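Local coordinates for VgrG protein (PDB 4DTH) that binds ATP and magnesium ions through its actin cross-linking domain, a toxin module that probably joins G-actin monomers to one another, at residues Q82-H87 with N146-I151; W113-F118 with Q164-T169; T119-Q124 with Q128-I133; P132-S135 with F140-E143. All coordinates share one frame; numbering follows the deposited sequence.

Contact 1. Residues Q82-H87 with N146-I151; sequences QNWQTH and NAKHVI
The indole of W84 meets the bend at K148-H149 through the far end of its six-membered ring, and V150 N approaches the edge of the indole close to its plane. CH2 of W84 comes obliquely onto the peptide link, 3.7 Å from K148 C and equally near H149 N, while W84 CZ3 packs against CA of H149. At another part of the rim Q82 O lies in the plane of the indole. The K148 side chain crosses that of W84 at about a right angle: its CG is 4.0 Å from W84 CZ2, and a bend at chi4 (-83°) turns NZ back to 3.8 Å from W84 NE1, a contact without a hydrogen bond. W84 NE1 is buried here and has no partner in the model. V150 adds a looser apolar touch, CG2 to W84 CZ3 at 4.3 Å. The bend is braced from within by an Asx turn, K148 N to N146 OD1 at 3.0 Å, and by H149 ND1 bonding to N146 O at 2.7 Å. The contact lies where strands 85-97 and 150-153 begin; both pair with strand 34-38, and P39, just beyond that strand, touches both W84 and K148.

Contact 2. Residues W113-F118 with Q164-T169; sequences WLATHF and QTITMT. With SO4 (sulfate ion), chain H; SO4 (sulfate ion), chain I.
A115 and I166 bring the backbones to 5.2 Å between their CA atoms, where an extended segment without regular secondary structure passes one side of a helix. The small methyl of A115 permits this approach: its CB points at the passing chain and lies 3.6 Å from I166 O. I166 fits against the helix by its branches. Its CB is 3.5 Å from A115 O, and CG1, anti to its own carbonyl carbon (chi1 -57°), reaches CB of F118 at 3.7 Å. The CG2 branch lies over A115 and comes obliquely to the F118 ring, which leads away from the segment. M168 returns to the same alanine from farther along, its chain bent at chi3 (86°) to set the CE methyl 3.8 Å from A115 CB. No hydrogen bond links the two segments directly. On another side of the helix, W113 and H117 hold a sulfate, probably from the crystallisation liquor, at their ring edges: W113 NE1 gives a nearly straight 2.9 Å bond to O4, and H117 ND1 bonds to O2. A second sulfate accepts from T169 OG1. T119, one turn past A115, receives I166 N on its OG1 and itself bonds to A115 O. Helix 101-124 is thus flanked by the 164-169 loop at A115, while L114 and F118 pack on L60 of strand 56-68, and W113, L114 and H117 on I142 of strand 140-144.

Contact 3. Residues T119-Q124 with Q128-I133; sequences TTHIDQ and QPLAPI
H121 provides the polar link between the two segments, donating from NE2 to Q128 O at 2.8 Å with an N-H...O angle of 164°. The oxygen lies in the plane of the imidazole, yet the donor stands well above the carbonyl plane of Q128, about 50° out of it. With CG anti to the backbone N (chi1 -173°), the ring extends from the helix to this carbonyl. P129 O also sits at the ring edge, 3.2 Å from H121 CE1, so two successive carbonyl oxygens border the imidazole rim. Such a surrounding would probably polarise the ring. Apolar contact is made over a face of the same imidazole: CD2 of L130 forms a CH-pi interaction, 4.2 Å from the H121 ring centroid. Donor bond and methyl contact together restrict the rotation of the ring. Around the pair, L130 also packs on H117 and F118, and H149 NE2 is hydrogen-bonded to L130 N. The C-terminal end of helix 101-124 is followed here by a short connection, after which the chain passes back beside the helix end on its way to strand 140-144, and a histidine of the last helical turn bonds to it.

Contact 4. Residues P132-S135 with F140-E143; sequences PIQS and FVIE
S135 has its OG between the backbone N and the carbonyl carbon (chi1 68°), which places the hydroxyl oxygen before F140 N, while I133 sets CG1 in the corresponding position (chi1 56°) and brings its CD1 back towards I142. F140 N donates to S135 OG at 3.0 Å in a nearly straight bond, and the same hydroxyl group is hydrogen-bonded to D137 OD1 within the connecting turn. Backbone bonds continue the pairing: S135 N to F140 O at 2.7 Å, and I142 N to I133 O at 2.8 Å, both close to linear. The segments run antiparallel, their end-to-end directions 177° apart, with a single beta bridge joining Q134 to V141. They form the two arms of a hairpin-like reversal, in which 132-135 lies along one edge of strand 140-144 and strand 45-51 pairs with that strand as well. Two CA-H...O contacts accompany the bridge, one from Q134 CA to F140 O and one from V141 CA to I133 O.

I133 and I142 lie side by side and point the same way, meeting through their CD1 atoms at 3.8 Å; both also pack on helix 101-124, I133 against H117 and I142 against W113. Q134 is extended beyond CG and crosses V141 at a slant, its NE2 and CG each 3.8 Å from V141 CG2. At the far end, P132 rests its CB 3.3 Å from I142 O, and E143 makes a salt bridge to K50 of strand 45-51.

Overall arrangement
From the N terminus, residues 82-87 enter strand 85-97, and helix 101-124 follows, supplying first contact 2 and then contact 3. Contact 3 closes the short connection after the helix; contact 4 begins on P132 and I133, which the two share, and closes the next turn into strand 140-144. Contact 1 closes at 146-151 and contact 2 at 164-169, and both loops enclose contacts 3 and 4. They cross, because 113-118 lies inside the loop of contact 1 while 164-169 comes after it has closed. H149 and I151 join contact 1 to contact 3; H117 and W113 carry contact 2 onto contact 4. Helix 101-124 is thereby tied to strands 140-144 and 150-153 and to the loops preceding strands 140-144 and 173-180.

Contact 1. Residues Q82-H87 with N146-I151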
loop_
_atom_site.group_PDB
_atom_site.type_symbol
_atom_site.label_atom_id
_atom_site.label_comp_id
_atom_site.label_asym_id
_atom_site.label_seq_id
_atom_site.Cartn_x
_atom_site.Cartn_y
_atom_site.Cartn_z
ATOM N N GLN A 82 -7.909 0.468 -30.309
ATOM C CA GLN A 82 -7.059 -0.702 -30.523
ATOM C C GLN A 82 -6.112 -0.985 -29.387
ATOM O O GLN A 82 -5.418 -0.084 -28.909
ATOM C CB GLN A 82 -6.352 -0.675 -31.889
ATOM C CG GLN A 82 -6.741 -1.840 -32.808
ATOM C CD GLN A 82 -8.229 -1.929 -33.082
ATOM O OE1 GLN A 82 -8.986 -2.593 -32.362
ATOM N NE2 GLN A 82 -8.681 -1.267 -34.135
ATOM N N ASN A 83 -6.131 -2.246 -28.930
ATOM C CA ASN A 83 -5.317 -2.783 -27.836
ATOM C C ASN A 83 -5.679 -2.258 -26.445
ATOM O O ASN A 83 -5.000 -2.596 -25.479
ATOM C CB ASN A 83 -3.806 -2.702 -28.136
ATOM C CG ASN A 83 -3.422 -3.316 -29.469
ATOM O OD1 ASN A 83 -3.948 -4.354 -29.889
ATOM N ND2 ASN A 83 -2.516 -2.665 -30.173
ATOM N N TRP A 84 -6.773 -1.481 -26.328
ATOM C CA TRP A 84 -7.229 -0.955 -25.039
ATOM C C TRP A 84 -7.609 -2.077 -24.090
ATOM O O TRP A 84 -8.138 -3.109 -24.520
ATOM C CB TRP A 84 -8.416 0.005 -25.220
ATOM C CG TRP A 84 -8.046 1.393 -25.654
ATOM C CD1 TRP A 84 -7.134 1.746 -26.610
ATOM C CD2 TRP A 84 -8.676 2.610 -25.231
ATOM N NE1 TRP A 84 -7.124 3.114 -26.773
ATOM C CE2 TRP A 84 -8.069 3.668 -25.946
ATOM C CE3 TRP A 84 -9.700 2.909 -24.315
ATOM C CZ2 TRP A 84 -8.440 5.005 -25.762
ATOM C CZ3 TRP A 84 -10.061 4.237 -24.125
ATOM C CH2 TRP A 84 -9.429 5.269 -24.834
ATOM N N GLN A 85 -7.323 -1.867 -22.799
ATOM C CA GLN A 85 -7.590 -2.827 -21.728
ATOM C C GLN A 85 -8.594 -2.274 -20.739
ATOM O O GLN A 85 -8.606 -1.063 -20.500
ATOM C CB GLN A 85 -6.287 -3.143 -20.969
ATOM C CG GLN A 85 -5.176 -3.760 -21.842
ATOM C CD GLN A 85 -5.529 -5.149 -22.289
ATOM O OE1 GLN A 85 -5.756 -6.037 -21.471
ATOM N NE2 GLN A 85 -5.581 -5.367 -23.596
ATOM N N THR A 86 -9.415 -3.148 -20.152
ATOM C CA THR A 86 -10.399 -2.773 -19.139
ATOM C C THR A 86 -9.821 -3.068 -17.751
ATOM O O THR A 86 -9.134 -4.081 -17.572
ATOM C CB THR A 86 -11.711 -3.518 -19.405
ATOM O OG1 THR A 86 -12.264 -3.095 -20.651
ATOM C CG2 THR A 86 -12.720 -3.322 -18.332
ATOM N N HIS A 87 -10.085 -2.184 -16.777
ATOM C CA HIS A 87 -9.631 -2.354 -15.401
ATOM C C HIS A 87 -10.706 -1.915 -14.450
ATOM O O HIS A 87 -11.516 -1.055 -14.796
ATOM C CB HIS A 87 -8.362 -1.518 -15.130
ATOM C CG HIS A 87 -7.186 -1.836 -16.008
ATOM N ND1 HIS A 87 -6.144 -2.619 -15.556
ATOM C CD2 HIS A 87 -6.897 -1.410 -17.258
ATOM C CE1 HIS A 87 -5.277 -2.677 -16.555
ATOM N NE2 HIS A 87 -5.690 -1.971 -17.598
ATOM N N ASN A 146 -5.332 11.960 -17.759
ATOM C CA ASN A 146 -5.264 11.134 -18.956
ATOM C C ASN A 146 -6.659 11.076 -19.576
ATOM O O ASN A 146 -7.514 10.309 -19.126
ATOM C CB ASN A 146 -4.680 9.740 -18.705
ATOM C CG ASN A 146 -4.429 8.961 -19.982
ATOM O OD1 ASN A 146 -4.719 9.413 -21.096
ATOM N ND2 ASN A 146 -3.877 7.771 -19.854
ATOM N N ALA A 147 -6.887 11.919 -20.596
ATOM C CA ALA A 147 -8.164 11.993 -21.304
ATOM C C ALA A 147 -8.413 10.754 -22.171
ATOM O O ALA A 147 -9.552 10.525 -22.581
ATOM C CB ALA A 147 -8.224 13.259 -22.149
ATOM N N LYS A 148 -7.361 9.960 -22.443
ATOM C CA LYS A 148 -7.443 8.739 -23.239
ATOM C C LYS A 148 -7.961 7.585 -22.370
ATOM O O LYS A 148 -7.226 6.660 -22.025
ATOM C CB LYS A 148 -6.087 8.410 -23.897
ATOM C CG LYS A 148 -6.183 8.240 -25.407
ATOM C CD LYS A 148 -4.809 8.119 -26.060
ATOM C CE LYS A 148 -4.916 7.690 -27.502
ATOM N NZ LYS A 148 -5.045 6.222 -27.612
ATOM N N HIS A 149 -9.237 7.685 -21.982
ATOM C CA HIS A 149 -9.939 6.686 -21.178
ATOM C C HIS A 149 -11.431 6.766 -21.440
ATOM O O HIS A 149 -11.914 7.763 -21.981
ATOM C CB HIS A 149 -9.661 6.875 -19.656
ATOM C CG HIS A 149 -10.476 7.962 -19.012
ATOM N ND1 HIS A 149 -10.029 9.272 -18.969
ATOM C CD2 HIS A 149 -11.702 7.901 -18.431
ATOM C CE1 HIS A 149 -10.985 9.961 -18.364
ATOM N NE2 HIS A 149 -12.011 9.177 -18.021
ATOM N N VAL A 150 -12.162 5.723 -21.040
ATOM C CA VAL A 150 -13.624 5.702 -21.044
ATOM C C VAL A 150 -14.083 5.033 -19.755
ATOM O O VAL A 150 -13.379 4.168 -19.220
ATOM C CB VAL A 150 -14.308 5.071 -22.300
ATOM C CG1 VAL A 150 -14.025 5.873 -23.563
ATOM C CG2 VAL A 150 -13.947 3.596 -22.487
ATOM N N ILE A 151 -15.258 5.427 -19.269
ATOM C CA ILE A 151 -15.873 4.819 -18.087
ATOM C C ILE A 151 -17.093 4.066 -18.601
ATOM O O ILE A 151 -17.906 4.647 -19.328
ATOM C CB ILE A 151 -16.267 5.893 -17.023
ATOM C CG1 ILE A 151 -15.035 6.685 -16.510
ATOM C CG2 ILE A 151 -17.085 5.262 -15.861
ATOM C CD1 ILE A 151 -13.963 5.842 -15.715
#

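Contact 2. Residues W113-F118 with Q164-T169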
loop_
_atom_site.group_PDB
_atom_site.type_symbol
_atom_site.label_atom_id
_atom_site.label_comp_id
_atom_site.label_asym_id
_atom_site.label_seq_id
_atom_site.Cartn_x
_atom_site.Cartn_y
_atom_site.Cartn_z
ATOM N N TRP A 113 -19.184 11.229 -2.967
ATOM C CA TRP A 113 -19.706 12.143 -3.987
ATOM C C TRP A 113 -19.330 11.605 -5.376
ATOM O O TRP A 113 -20.182 11.571 -6.267
ATOM C CB TRP A 113 -19.172 13.588 -3.822
ATOM C CG TRP A 113 -19.398 14.399 -5.075
ATOM C CD1 TRP A 113 -20.593 14.875 -5.529
ATOM C CD2 TRP A 113 -18.450 14.627 -6.130
ATOM N NE1 TRP A 113 -20.441 15.419 -6.785
ATOM C CE2 TRP A 113 -19.139 15.271 -7.182
ATOM C CE3 TRP A 113 -17.081 14.348 -6.289
ATOM C CZ2 TRP A 113 -18.505 15.661 -8.363
ATOM C CZ3 TRP A 113 -16.452 14.738 -7.460
ATOM C CH2 TRP A 113 -17.157 15.410 -8.470
ATOM N N LEU A 114 -18.047 11.237 -5.572
ATOM C CA LEU A 114 -17.603 10.737 -6.876
ATOM C C LEU A 114 -18.357 9.477 -7.299
ATOM O O LEU A 114 -18.723 9.364 -8.470
ATOM C CB LEU A 114 -16.075 10.548 -6.958
ATOM C CG LEU A 114 -15.561 10.134 -8.348
ATOM C CD1 LEU A 114 -15.805 11.220 -9.388
ATOM C CD2 LEU A 114 -14.098 9.762 -8.303
ATOM N N ALA A 115 -18.657 8.574 -6.342
ATOM C CA ALA A 115 -19.437 7.367 -6.639
ATOM C C ALA A 115 -20.829 7.752 -7.161
ATOM O O ALA A 115 -21.289 7.162 -8.137
ATOM C CB ALA A 115 -19.554 6.495 -5.403
ATOM N N THR A 116 -21.476 8.772 -6.557
ATOM C CA THR A 116 -22.780 9.223 -7.059
ATOM C C THR A 116 -22.642 9.858 -8.444
ATOM O O THR A 116 -23.503 9.650 -9.297
ATOM C CB THR A 116 -23.516 10.135 -6.063
ATOM O OG1 THR A 116 -22.935 11.446 -6.059
ATOM C CG2 THR A 116 -23.579 9.547 -4.670
ATOM N N HIS A 117 -21.550 10.610 -8.670
ATOM C CA HIS A 117 -21.262 11.237 -9.964
ATOM C C HIS A 117 -21.056 10.151 -11.048
ATOM O O HIS A 117 -21.575 10.287 -12.165
ATOM C CB HIS A 117 -20.039 12.167 -9.834
ATOM C CG HIS A 117 -19.631 12.801 -11.122
ATOM N ND1 HIS A 117 -20.255 13.940 -11.596
ATOM C CD2 HIS A 117 -18.668 12.430 -11.997
ATOM C CE1 HIS A 117 -19.665 14.217 -12.749
ATOM N NE2 HIS A 117 -18.702 13.339 -13.028
ATOM N N PHE A 118 -20.332 9.064 -10.702
ATOM C CA PHE A 118 -20.107 7.922 -11.600
ATOM C C PHE A 118 -21.433 7.226 -11.930
ATOM O O PHE A 118 -21.622 6.794 -13.069
ATOM C CB PHE A 118 -19.131 6.919 -10.968
ATOM C CG PHE A 118 -17.649 7.138 -11.201
ATOM C CD1 PHE A 118 -17.157 7.392 -12.480
ATOM C CD2 PHE A 118 -16.735 6.951 -10.171
ATOM C CE1 PHE A 118 -15.780 7.516 -12.708
ATOM C CE2 PHE A 118 -15.358 7.080 -10.402
ATOM C CZ PHE A 118 -14.894 7.378 -11.665
ATOM N N GLN A 164 -26.811 0.333 -12.458
ATOM C CA GLN A 164 -25.988 0.171 -11.258
ATOM C C GLN A 164 -25.780 1.444 -10.468
ATOM O O GLN A 164 -25.591 2.519 -11.043
ATOM C CB GLN A 164 -24.578 -0.366 -11.597
ATOM C CG GLN A 164 -24.536 -1.817 -12.025
ATOM C CD GLN A 164 -24.513 -1.959 -13.524
ATOM O OE1 GLN A 164 -25.161 -1.203 -14.269
ATOM N NE2 GLN A 164 -23.810 -2.981 -13.993
ATOM N N THR A 165 -25.728 1.290 -9.143
ATOM C CA THR A 165 -25.289 2.329 -8.231
ATOM C C THR A 165 -23.817 1.964 -8.002
ATOM O O THR A 165 -23.502 0.786 -7.769
ATOM C CB THR A 165 -26.104 2.329 -6.931
ATOM O OG1 THR A 165 -27.450 2.662 -7.259
ATOM C CG2 THR A 165 -25.572 3.338 -5.902
ATOM N N ILE A 166 -22.925 2.949 -8.131
ATOM C CA ILE A 166 -21.488 2.738 -7.926
ATOM C C ILE A 166 -21.249 2.672 -6.429
ATOM O O ILE A 166 -21.648 3.571 -5.694
ATOM C CB ILE A 166 -20.628 3.790 -8.669
ATOM C CG1 ILE A 166 -20.942 3.780 -10.194
ATOM C CG2 ILE A 166 -19.126 3.594 -8.395
ATOM C CD1 ILE A 166 -20.990 2.377 -10.881
ATOM N N THR A 167 -20.664 1.552 -5.985
ATOM C CA THR A 167 -20.512 1.233 -4.577
ATOM C C THR A 167 -19.097 0.916 -4.128
ATOM O O THR A 167 -18.195 0.722 -4.934
ATOM C CB THR A 167 -21.472 0.071 -4.193
ATOM O OG1 THR A 167 -21.133 -1.074 -4.985
ATOM C CG2 THR A 167 -22.978 0.444 -4.384
ATOM N N MET A 168 -18.928 0.852 -2.809
ATOM C CA MET A 168 -17.669 0.492 -2.152
ATOM C C MET A 168 -17.984 -0.509 -1.041
ATOM O O MET A 168 -19.117 -0.535 -0.544
ATOM C CB MET A 168 -16.908 1.730 -1.651
ATOM C CG MET A 168 -17.787 2.816 -1.127
ATOM S SD MET A 168 -17.010 4.425 -1.054
ATOM C CE MET A 168 -17.296 5.053 -2.707
ATOM N N THR A 169 -17.023 -1.390 -0.708
ATOM C CA THR A 169 -17.230 -2.458 0.283
ATOM C C THR A 169 -15.927 -2.782 1.027
ATOM O O THR A 169 -14.865 -2.596 0.426
ATOM C CB THR A 169 -17.885 -3.671 -0.424
ATOM O OG1 THR A 169 -18.493 -4.549 0.524
ATOM C CG2 THR A 169 -16.933 -4.424 -1.361
HETATM S S SO4 H . -22.457 16.528 -9.680
HETATM O O1 SO4 H . -23.780 16.818 -10.226
HETATM O O2 SO4 H . -22.197 15.072 -9.734
HETATM O O3 SO4 H . -21.452 17.215 -10.486
HETATM O O4 SO4 H . -22.401 16.984 -8.274
HETATM S S SO4 I . -17.306 -7.640 2.170
HETATM O O1 SO4 I . -16.440 -7.636 3.361
HETATM O O2 SO4 I . -18.687 -7.373 2.581
HETATM O O3 SO4 I . -16.880 -6.588 1.246
HETATM O O4 SO4 I . -17.218 -8.951 1.507
#

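Contact 3. Residues T119-Q124 with Q128-I133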
loop_
_atom_site.group_PDB
_atom_site.type_symbol
_atom_site.label_atom_id
_atom_site.label_comp_id
_atom_site.label_asym_id
_atom_site.label_seq_id
_atom_site.Cartn_x
_atom_site.Cartn_y
_atom_site.Cartn_z
ATOM N N THR A 119 -22.339 7.103 -10.927
ATOM C CA THR A 119 -23.676 6.495 -11.096
ATOM C C THR A 119 -24.443 7.238 -12.209
ATOM O O THR A 119 -25.019 6.592 -13.082
ATOM C CB THR A 119 -24.431 6.442 -9.750
ATOM O OG1 THR A 119 -23.655 5.703 -8.803
ATOM C CG2 THR A 119 -25.831 5.818 -9.879
ATOM N N THR A 120 -24.405 8.587 -12.205
ATOM C CA THR A 120 -25.054 9.393 -13.244
ATOM C C THR A 120 -24.298 9.224 -14.564
ATOM O O THR A 120 -24.933 9.075 -15.602
ATOM C CB THR A 120 -25.141 10.868 -12.788
ATOM O OG1 THR A 120 -25.937 10.914 -11.609
ATOM C CG2 THR A 120 -25.752 11.787 -13.844
ATOM N N HIS A 121 -22.944 9.213 -14.512
ATOM C CA HIS A 121 -22.099 9.092 -15.705
ATOM C C HIS A 121 -22.381 7.839 -16.524
ATOM O O HIS A 121 -22.525 7.935 -17.730
ATOM C CB HIS A 121 -20.605 9.178 -15.337
ATOM C CG HIS A 121 -19.705 9.239 -16.536
ATOM N ND1 HIS A 121 -19.420 10.438 -17.162
ATOM C CD2 HIS A 121 -19.061 8.239 -17.192
ATOM C CE1 HIS A 121 -18.597 10.143 -18.155
ATOM N NE2 HIS A 121 -18.356 8.834 -18.220
ATOM N N ILE A 122 -22.500 6.678 -15.890
ATOM C CA ILE A 122 -22.794 5.433 -16.624
ATOM C C ILE A 122 -24.251 5.366 -17.131
ATOM O O ILE A 122 -24.579 4.556 -18.006
ATOM C CB ILE A 122 -22.397 4.175 -15.823
ATOM C CG1 ILE A 122 -23.197 4.082 -14.490
ATOM C CG2 ILE A 122 -20.872 4.102 -15.625
ATOM C CD1 ILE A 122 -23.234 2.660 -13.812
ATOM N N ASP A 123 -25.117 6.222 -16.578
ATOM C CA ASP A 123 -26.510 6.269 -17.000
ATOM C C ASP A 123 -26.671 7.107 -18.253
ATOM O O ASP A 123 -27.432 6.732 -19.133
ATOM C CB ASP A 123 -27.405 6.798 -15.874
ATOM C CG ASP A 123 -28.881 6.596 -16.144
ATOM O OD1 ASP A 123 -29.292 5.431 -16.383
ATOM O OD2 ASP A 123 -29.619 7.591 -16.135
ATOM N N GLN A 124 -25.954 8.235 -18.348
ATOM C CA GLN A 124 -26.139 9.116 -19.496
ATOM C C GLN A 124 -24.949 9.327 -20.410
ATOM O O GLN A 124 -25.102 9.915 -21.484
ATOM C CB GLN A 124 -26.673 10.451 -19.017
ATOM C CG GLN A 124 -25.721 11.202 -18.127
ATOM C CD GLN A 124 -26.431 12.308 -17.416
ATOM O OE1 GLN A 124 -27.571 12.157 -16.951
ATOM N NE2 GLN A 124 -25.750 13.436 -17.290
ATOM N N GLN A 128 -17.886 6.794 -22.155
ATOM C CA GLN A 128 -17.280 8.093 -22.426
ATOM C C GLN A 128 -16.299 8.439 -21.314
ATOM O O GLN A 128 -16.481 7.987 -20.168
ATOM C CB GLN A 128 -18.342 9.193 -22.492
ATOM C CG GLN A 128 -19.177 9.155 -23.745
ATOM C CD GLN A 128 -20.343 10.053 -23.528
ATOM O OE1 GLN A 128 -20.239 11.218 -23.195
ATOM N NE2 GLN A 128 -21.488 9.499 -23.581
ATOM N N PRO A 129 -15.278 9.292 -21.605
ATOM C CA PRO A 129 -14.368 9.670 -20.519
ATOM C C PRO A 129 -15.086 10.550 -19.510
ATOM O O PRO A 129 -16.072 11.227 -19.846
ATOM C CB PRO A 129 -13.274 10.491 -21.215
ATOM C CG PRO A 129 -13.844 10.925 -22.497
ATOM C CD PRO A 129 -14.919 9.964 -22.882
ATOM N N LEU A 130 -14.578 10.550 -18.279
ATOM C CA LEU A 130 -15.030 11.428 -17.210
ATOM C C LEU A 130 -14.569 12.827 -17.609
ATOM O O LEU A 130 -13.477 12.968 -18.175
ATOM C CB LEU A 130 -14.282 11.059 -15.915
ATOM C CG LEU A 130 -15.026 10.481 -14.727
ATOM C CD1 LEU A 130 -14.262 10.788 -13.449
ATOM C CD2 LEU A 130 -16.434 11.041 -14.578
ATOM N N ALA A 131 -15.397 13.848 -17.355
ATOM C CA ALA A 131 -15.044 15.224 -17.677
ATOM C C ALA A 131 -14.579 15.949 -16.408
ATOM O O ALA A 131 -15.130 15.703 -15.328
ATOM C CB ALA A 131 -16.236 15.955 -18.281
ATOM N N PRO A 132 -13.580 16.863 -16.536
ATOM C CA PRO A 132 -13.162 17.637 -15.357
ATOM C C PRO A 132 -14.243 18.662 -15.014
ATOM O O PRO A 132 -14.538 19.567 -15.808
ATOM C CB PRO A 132 -11.836 18.278 -15.772
ATOM C CG PRO A 132 -11.771 18.178 -17.225
ATOM C CD PRO A 132 -12.830 17.267 -17.745
ATOM N N ILE A 133 -14.952 18.412 -13.918
ATOM C CA ILE A 133 -16.069 19.241 -13.478
ATOM C C ILE A 133 -15.924 19.576 -12.004
ATOM O O ILE A 133 -15.126 18.954 -11.293
ATOM C CB ILE A 133 -17.449 18.531 -13.756
ATOM C CG1 ILE A 133 -17.547 17.127 -13.094
ATOM C CG2 ILE A 133 -17.769 18.455 -15.248
ATOM C CD1 ILE A 133 -18.112 17.118 -11.705
#

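Contact 4. Residues P132-S135 with F140-E143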
loop_
_atom_site.group_PDB
_atom_site.type_symbol
_atom_site.label_atom_id
_atom_site.label_comp_id
_atom_site.label_asym_id
_atom_site.label_seq_id
_atom_site.Cartn_x
_atom_site.Cartn_y
_atom_site.Cartn_z
ATOM N N PRO A 132 -13.580 16.863 -16.536
ATOM C CA PRO A 132 -13.162 17.637 -15.357
ATOM C C PRO A 132 -14.243 18.662 -15.014
ATOM O O PRO A 132 -14.538 19.567 -15.808
ATOM C CB PRO A 132 -11.836 18.278 -15.772
ATOM C CG PRO A 132 -11.771 18.178 -17.225
ATOM C CD PRO A 132 -12.830 17.267 -17.745
ATOM N N ILE A 133 -14.952 18.412 -13.918
ATOM C CA ILE A 133 -16.069 19.241 -13.478
ATOM C C ILE A 133 -15.924 19.576 -12.004
ATOM O O ILE A 133 -15.126 18.954 -11.293
ATOM C CB ILE A 133 -17.449 18.531 -13.756
ATOM C CG1 ILE A 133 -17.547 17.127 -13.094
ATOM C CG2 ILE A 133 -17.769 18.455 -15.248
ATOM C CD1 ILE A 133 -18.112 17.118 -11.705
ATOM N N GLN A 134 -16.776 20.499 -11.547
ATOM C CA GLN A 134 -16.868 20.862 -10.150
ATOM C C GLN A 134 -18.194 20.299 -9.676
ATOM O O GLN A 134 -19.184 20.366 -10.419
ATOM C CB GLN A 134 -16.822 22.390 -9.986
ATOM C CG GLN A 134 -16.700 22.845 -8.543
ATOM C CD GLN A 134 -16.563 24.337 -8.476
ATOM O OE1 GLN A 134 -17.553 25.064 -8.373
ATOM N NE2 GLN A 134 -15.339 24.826 -8.583
ATOM N N SER A 135 -18.227 19.740 -8.456
ATOM C CA SER A 135 -19.438 19.196 -7.833
ATOM C C SER A 135 -20.509 20.290 -7.743
ATOM O O SER A 135 -20.171 21.481 -7.706
ATOM C CB SER A 135 -19.132 18.671 -6.436
ATOM O OG SER A 135 -18.797 19.714 -5.538
ATOM N N PHE A 140 -16.071 19.850 -4.368
ATOM C CA PHE A 140 -15.095 18.999 -5.043
ATOM C C PHE A 140 -14.905 19.271 -6.516
ATOM O O PHE A 140 -15.843 19.662 -7.214
ATOM C CB PHE A 140 -15.454 17.513 -4.817
ATOM C CG PHE A 140 -15.840 17.190 -3.392
ATOM C CD1 PHE A 140 -14.928 17.355 -2.352
ATOM C CD2 PHE A 140 -17.117 16.733 -3.088
ATOM C CE1 PHE A 140 -15.295 17.089 -1.030
ATOM C CE2 PHE A 140 -17.475 16.442 -1.767
ATOM C CZ PHE A 140 -16.556 16.609 -0.748
ATOM N N VAL A 141 -13.674 19.058 -6.987
ATOM C CA VAL A 141 -13.271 19.296 -8.372
ATOM C C VAL A 141 -12.557 18.065 -8.922
ATOM O O VAL A 141 -11.624 17.563 -8.291
ATOM C CB VAL A 141 -12.364 20.564 -8.492
ATOM C CG1 VAL A 141 -11.831 20.740 -9.914
ATOM C CG2 VAL A 141 -13.080 21.828 -8.026
ATOM N N ILE A 142 -12.987 17.596 -10.104
ATOM C CA ILE A 142 -12.331 16.498 -10.806
ATOM C C ILE A 142 -11.345 17.119 -11.777
ATOM O O ILE A 142 -11.709 18.020 -12.534
ATOM C CB ILE A 142 -13.328 15.588 -11.601
ATOM C CG1 ILE A 142 -14.355 14.904 -10.686
ATOM C CG2 ILE A 142 -12.570 14.547 -12.440
ATOM C CD1 ILE A 142 -15.580 14.242 -11.473
ATOM N N GLU A 143 -10.120 16.610 -11.781
ATOM C CA GLU A 143 -9.088 16.983 -12.737
ATOM C C GLU A 143 -8.773 15.697 -13.499
ATOM O O GLU A 143 -8.631 14.643 -12.873
ATOM C CB GLU A 143 -7.825 17.496 -12.030
ATOM C CG GLU A 143 -7.993 18.848 -11.357
ATOM C CD GLU A 143 -7.944 20.067 -12.260
ATOM O OE1 GLU A 143 -8.226 21.176 -11.752
ATOM O OE2 GLU A 143 -7.632 19.927 -13.467
#